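Local coordinates for geranylgeranyl pyrophosphate synthetase (Pyrococcus horikoshii, PDB 1WY0), which catalyses the formation of geranylgeranyl diphosphate, the C20 isoprenoid precursor, by adding isopentenyl diphosphate units to an allylic diphosphate, at the interface of chains A and B. Numbering follows the deposited sequence. Chains: chain A/B, geranylgeranyl pyrophosphate synthetase.

Contact 1 and contact 2 are overlapping parts of one subunit boundary, the centres of their C-alpha atoms about 5 Å apart. Both use A:Met89 from helix 69-90, A:Leu157 from helix 132-159 and B:Asn108 from the start of helix 107-126. Contact 1 continues along the partner helix to B:Ile111 and B:Leu112; contact 2 stays at its first turn, where A:Ile88 joins. A:Ile88 and A:Met89 are the two middle residues of the DDxxD motif, so the contact includes residues of the motif that in this family binds substrate diphosphate through magnesium. Two-fold symmetry gives each contact a twin with the chains exchanged.

Contact 1: the interface of chains A and B. Residues chain A 85, 89, 150, 153-154, 157; chain B 108, 111-112.
A:Met89 reaches from helix 69-90 onto helix 107-126 of the partner and ends between B:Ile111 and B:Leu112. Its terminal methyl CE presses on B:Leu112 CG at 3.4 Å, a carbon contact on the tight side. The same methyl lies 3.6 Å from B:Ile111 CG2, and the thioether chain runs past this isoleucine in the opposite direction to it. A bend at the last torsion (chi3 -146°) turns CE off the extended line of CB, CG and SD and toward the two aliphatic side chains. Further back, the methylene CG lies against the amide carbon of B:Asn108.

B:Leu112 spreads its branches over helix 132-159 of chain A. CD1 makes the broader contact: it sits 3.5 Å from A:Gln153 CG, touches the backbone of A:Ala154, and meets A:Leu157 CD1 tip to tip at 3.6 Å. CD2 turns to the A:Met89 methyl and to A:Gln153. That glutamine meets the leucine through its aliphatic part: chi1 of 176° puts CG toward chain B, and the bend at chi2 (58°) turns the amide away from it. A:Cys150, which also belongs to the mercury site of this crystal, borders the patch through its backbone carbonyl.

At the other flank, B:Ile111 CG2 rests over the flat face of the A:His85 imidazole, 3.7 Å from ND1. Apolar packing dominates this part of the dimer interface; it fits two helices of one subunit around a helix of the other, and probably helps hold the DDxxD segment in place.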
ATOM      1  N   HIS A  85      -7.087  -5.915  -1.749  1.00 27.55           N
ATOM      2  CA  HIS A  85      -6.707  -6.267  -0.385  1.00 27.56           C
ATOM      3  C   HIS A  85      -7.914  -6.704   0.449  1.00 28.98           C
ATOM      4  O   HIS A  85      -7.854  -7.622   1.258  1.00 29.70           O
ATOM      5  CB  HIS A  85      -6.046  -5.046   0.254  1.00 27.17           C
ATOM      6  CG  HIS A  85      -4.602  -4.976  -0.168  1.00 29.12           C
ATOM      7  ND1 HIS A  85      -3.720  -4.083   0.345  1.00 31.57           N
ATOM      8  CD2 HIS A  85      -3.933  -5.776  -1.100  1.00 26.49           C
ATOM      9  CE1 HIS A  85      -2.546  -4.343  -0.262  1.00 30.21           C
ATOM     10  NE2 HIS A  85      -2.644  -5.351  -1.133  1.00 26.59           N
ATOM     11  N   MET A  89      -9.019 -10.268   2.617  1.00 34.67           N
ATOM     12  CA  MET A  89      -9.499 -10.288   3.987  1.00 37.60           C
ATOM     13  C   MET A  89     -10.893 -10.871   4.146  1.00 41.11           C
ATOM     14  O   MET A  89     -11.121 -11.714   5.015  1.00 42.99           O
ATOM     15  CB  MET A  89      -9.448  -8.870   4.555  1.00 35.77           C
ATOM     16  CG  MET A  89      -8.035  -8.305   4.600  1.00 35.82           C
ATOM     17  SD  MET A  89      -7.982  -6.695   5.366  1.00 38.22           S
ATOM     18  CE  MET A  89      -6.678  -5.885   4.467  1.00 36.75           C
ATOM     19  N   CYS A 150      -8.048   2.920   5.533  1.00 32.12           N
ATOM     20  CA  CYS A 150      -7.406   1.836   6.286  1.00 31.99           C
ATOM     21  C   CYS A 150      -8.034   1.743   7.686  1.00 31.66           C
ATOM     22  O   CYS A 150      -8.234   0.658   8.223  1.00 31.10           O
ATOM     23  CB  CYS A 150      -5.895   2.084   6.453  1.00 33.10           C
ATOM     24  SG  CYS A 150      -4.865   2.068   4.959  1.00 36.67           S
ATOM     25  N   GLN A 153     -11.495   0.155   7.457  1.00 30.63           N
ATOM     26  CA  GLN A 153     -11.406  -1.268   7.205  1.00 30.42           C
ATOM     27  C   GLN A 153     -10.914  -1.986   8.475  1.00 29.94           C
ATOM     28  O   GLN A 153     -11.332  -3.102   8.758  1.00 27.34           O
ATOM     29  CB  GLN A 153     -10.472  -1.534   6.017  1.00 32.37           C
ATOM     30  CG  GLN A 153     -10.232  -3.008   5.721  1.00 36.32           C
ATOM     31  CD  GLN A 153     -11.507  -3.786   5.423  1.00 39.27           C
ATOM     32  OE1 GLN A 153     -12.609  -3.238   5.492  1.00 42.91           O
ATOM     33  NE2 GLN A 153     -11.363  -5.067   5.095  1.00 39.65           N
ATOM     34  N   ALA A 154     -10.039  -1.339   9.240  1.00 29.90           N
ATOM     35  CA  ALA A 154      -9.530  -1.925  10.481  1.00 30.32           C
ATOM     36  C   ALA A 154     -10.688  -2.125  11.465  1.00 31.03           C
ATOM     37  O   ALA A 154     -10.846  -3.192  12.054  1.00 33.71           O
ATOM     38  CB  ALA A 154      -8.484  -1.020  11.103  1.00 28.29           C
ATOM     39  N   LEU A 157     -12.663  -4.991  10.594  1.00 35.15           N
ATOM     40  CA  LEU A 157     -12.079  -6.279  10.956  1.00 36.75           C
ATOM     41  C   LEU A 157     -12.364  -6.587  12.428  1.00 35.87           C
ATOM     42  O   LEU A 157     -12.704  -7.710  12.770  1.00 35.41           O
ATOM     43  CB  LEU A 157     -10.566  -6.287  10.735  1.00 36.03           C
ATOM     44  CG  LEU A 157     -10.053  -6.370   9.303  1.00 37.36           C
ATOM     45  CD1 LEU A 157      -8.530  -6.361   9.308  1.00 35.95           C
ATOM     46  CD2 LEU A 157     -10.582  -7.629   8.651  1.00 39.14           C
TER
ATOM     47  N   ASN B 108      -4.678 -10.394   7.929  1.00 29.43           N
ATOM     48  CA  ASN B 108      -5.510  -9.274   7.493  1.00 29.00           C
ATOM     49  C   ASN B 108      -5.102  -7.954   8.133  1.00 28.35           C
ATOM     50  O   ASN B 108      -4.945  -6.955   7.438  1.00 28.33           O
ATOM     51  CB  ASN B 108      -6.989  -9.561   7.785  1.00 29.43           C
ATOM     52  CG  ASN B 108      -7.532 -10.748   6.979  1.00 32.14           C
ATOM     53  OD1 ASN B 108      -6.884 -11.243   6.055  1.00 33.26           O
ATOM     54  ND2 ASN B 108      -8.728 -11.199   7.324  1.00 32.66           N
ATOM     55  N   ILE B 111      -1.782  -6.830   6.764  1.00 24.86           N
ATOM     56  CA  ILE B 111      -1.865  -6.224   5.449  1.00 23.61           C
ATOM     57  C   ILE B 111      -2.239  -4.760   5.658  1.00 25.34           C
ATOM     58  O   ILE B 111      -1.568  -3.857   5.135  1.00 24.93           O
ATOM     59  CB  ILE B 111      -2.933  -6.894   4.597  1.00 23.99           C
ATOM     60  CG1 ILE B 111      -2.441  -8.253   4.126  1.00 22.71           C
ATOM     61  CG2 ILE B 111      -3.284  -6.010   3.416  1.00 24.69           C
ATOM     62  CD1 ILE B 111      -3.545  -9.137   3.461  1.00 18.61           C
ATOM     63  N   LEU B 112      -3.305  -4.527   6.429  1.00 24.25           N
ATOM     64  CA  LEU B 112      -3.748  -3.163   6.711  1.00 26.78           C
ATOM     65  C   LEU B 112      -2.676  -2.297   7.374  1.00 26.64           C
ATOM     66  O   LEU B 112      -2.596  -1.113   7.081  1.00 26.11           O
ATOM     67  CB  LEU B 112      -4.990  -3.164   7.599  1.00 28.32           C
ATOM     68  CG  LEU B 112      -6.301  -3.445   6.871  1.00 31.76           C
ATOM     69  CD1 LEU B 112      -7.431  -3.282   7.847  1.00 31.50           C
ATOM     70  CD2 LEU B 112      -6.475  -2.474   5.672  1.00 32.23           C
TER

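Contact 2: the interface of chains A and B. Residues chain A 88-89, 157; chain B 108.
B:Asn108, the second residue of helix 107-126, packs against A:Met89 along one side and A:Leu157 along another, the two side chains lying roughly at right angles as seen from its CB, and this residue buries more surface than any other in the patch. The carboxamide lies flat against the start of the methionine side chain: A:Met89 CB and CG stand over one face of the amide, and the alpha carbon CA sits over the same face, 3.5 Å from both OD1 and ND2. This is contact of a flat group with a carbon chain, reinforced weakly by polar pairing. ND2 lies 3.4 Å from the backbone O of A:Met89, but the angle at the hydrogen is 124° and the oxygen stands well above the amide plane, so the hydrogen bond is weak.

The asparagine torsions make the flat approach possible. CG is anti to the carbonyl carbon (chi1 -65°), and the small second torsion (chi2 -11°) keeps OD1 on the A:Ile88 side while ND2 lies on the side of the A:Met89 carbonyl. B:Asn108 also offers its own backbone carbonyl O, which lies 3.6 Å from the methyl CE of A:Met89 and near the sulfur.

Further out, A:Leu157 borders the asparagine on another side and its methyl CD1 packs within its own chain against A:Met89 SD at 4.0 Å, which may help to keep the thioether in position. A:Ile88, which precedes the methionine in helix 69-90, contributes little buried surface. Its backbone carbonyl O comes no nearer than 4.2 Å to OD1, the side-chain oxygen of B:Asn108.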
ATOM      1  N   ILE A  88      -9.046 -10.188  -0.095  1.00 32.17           N
ATOM      2  CA  ILE A  88      -8.173 -11.163   0.558  1.00 32.84           C
ATOM      3  C   ILE A  88      -8.676 -11.373   1.974  1.00 32.97           C
ATOM      4  O   ILE A  88      -8.761 -12.495   2.467  1.00 34.55           O
ATOM      5  CB  ILE A  88      -6.701 -10.667   0.670  1.00 31.14           C
ATOM      6  CG1 ILE A  88      -6.040 -10.627  -0.703  1.00 30.26           C
ATOM      7  CG2 ILE A  88      -5.917 -11.589   1.600  1.00 31.56           C
ATOM      8  CD1 ILE A  88      -4.639 -10.077  -0.696  1.00 31.29           C
ATOM      9  N   MET A  89      -9.019 -10.268   2.617  1.00 34.67           N
ATOM     10  CA  MET A  89      -9.499 -10.288   3.987  1.00 37.60           C
ATOM     11  C   MET A  89     -10.893 -10.871   4.146  1.00 41.11           C
ATOM     12  O   MET A  89     -11.121 -11.714   5.015  1.00 42.99           O
ATOM     13  CB  MET A  89      -9.448  -8.870   4.555  1.00 35.77           C
ATOM     14  CG  MET A  89      -8.035  -8.305   4.600  1.00 35.82           C
ATOM     15  SD  MET A  89      -7.982  -6.695   5.366  1.00 38.22           S
ATOM     16  CE  MET A  89      -6.678  -5.885   4.467  1.00 36.75           C
ATOM     17  N   LEU A 157     -12.663  -4.991  10.594  1.00 35.15           N
ATOM     18  CA  LEU A 157     -12.079  -6.279  10.956  1.00 36.75           C
ATOM     19  C   LEU A 157     -12.364  -6.587  12.428  1.00 35.87           C
ATOM     20  O   LEU A 157     -12.704  -7.710  12.770  1.00 35.41           O
ATOM     21  CB  LEU A 157     -10.566  -6.287  10.735  1.00 36.03           C
ATOM     22  CG  LEU A 157     -10.053  -6.370   9.303  1.00 37.36           C
ATOM     23  CD1 LEU A 157      -8.530  -6.361   9.308  1.00 35.95           C
ATOM     24  CD2 LEU A 157     -10.582  -7.629   8.651  1.00 39.14           C
TER
ATOM     25  N   ASN B 108      -4.678 -10.394   7.929  1.00 29.43           N
ATOM     26  CA  ASN B 108      -5.510  -9.274   7.493  1.00 29.00           C
ATOM     27  C   ASN B 108      -5.102  -7.954   8.133  1.00 28.35           C
ATOM     28  O   ASN B 108      -4.945  -6.955   7.438  1.00 28.33           O
ATOM     29  CB  ASN B 108      -6.989  -9.561   7.785  1.00 29.43           C
ATOM     30  CG  ASN B 108      -7.532 -10.748   6.979  1.00 32.14           C
ATOM     31  OD1 ASN B 108      -6.884 -11.243   6.055  1.00 33.26           O
ATOM     32  ND2 ASN B 108      -8.728 -11.199   7.324  1.00 32.66           N
TER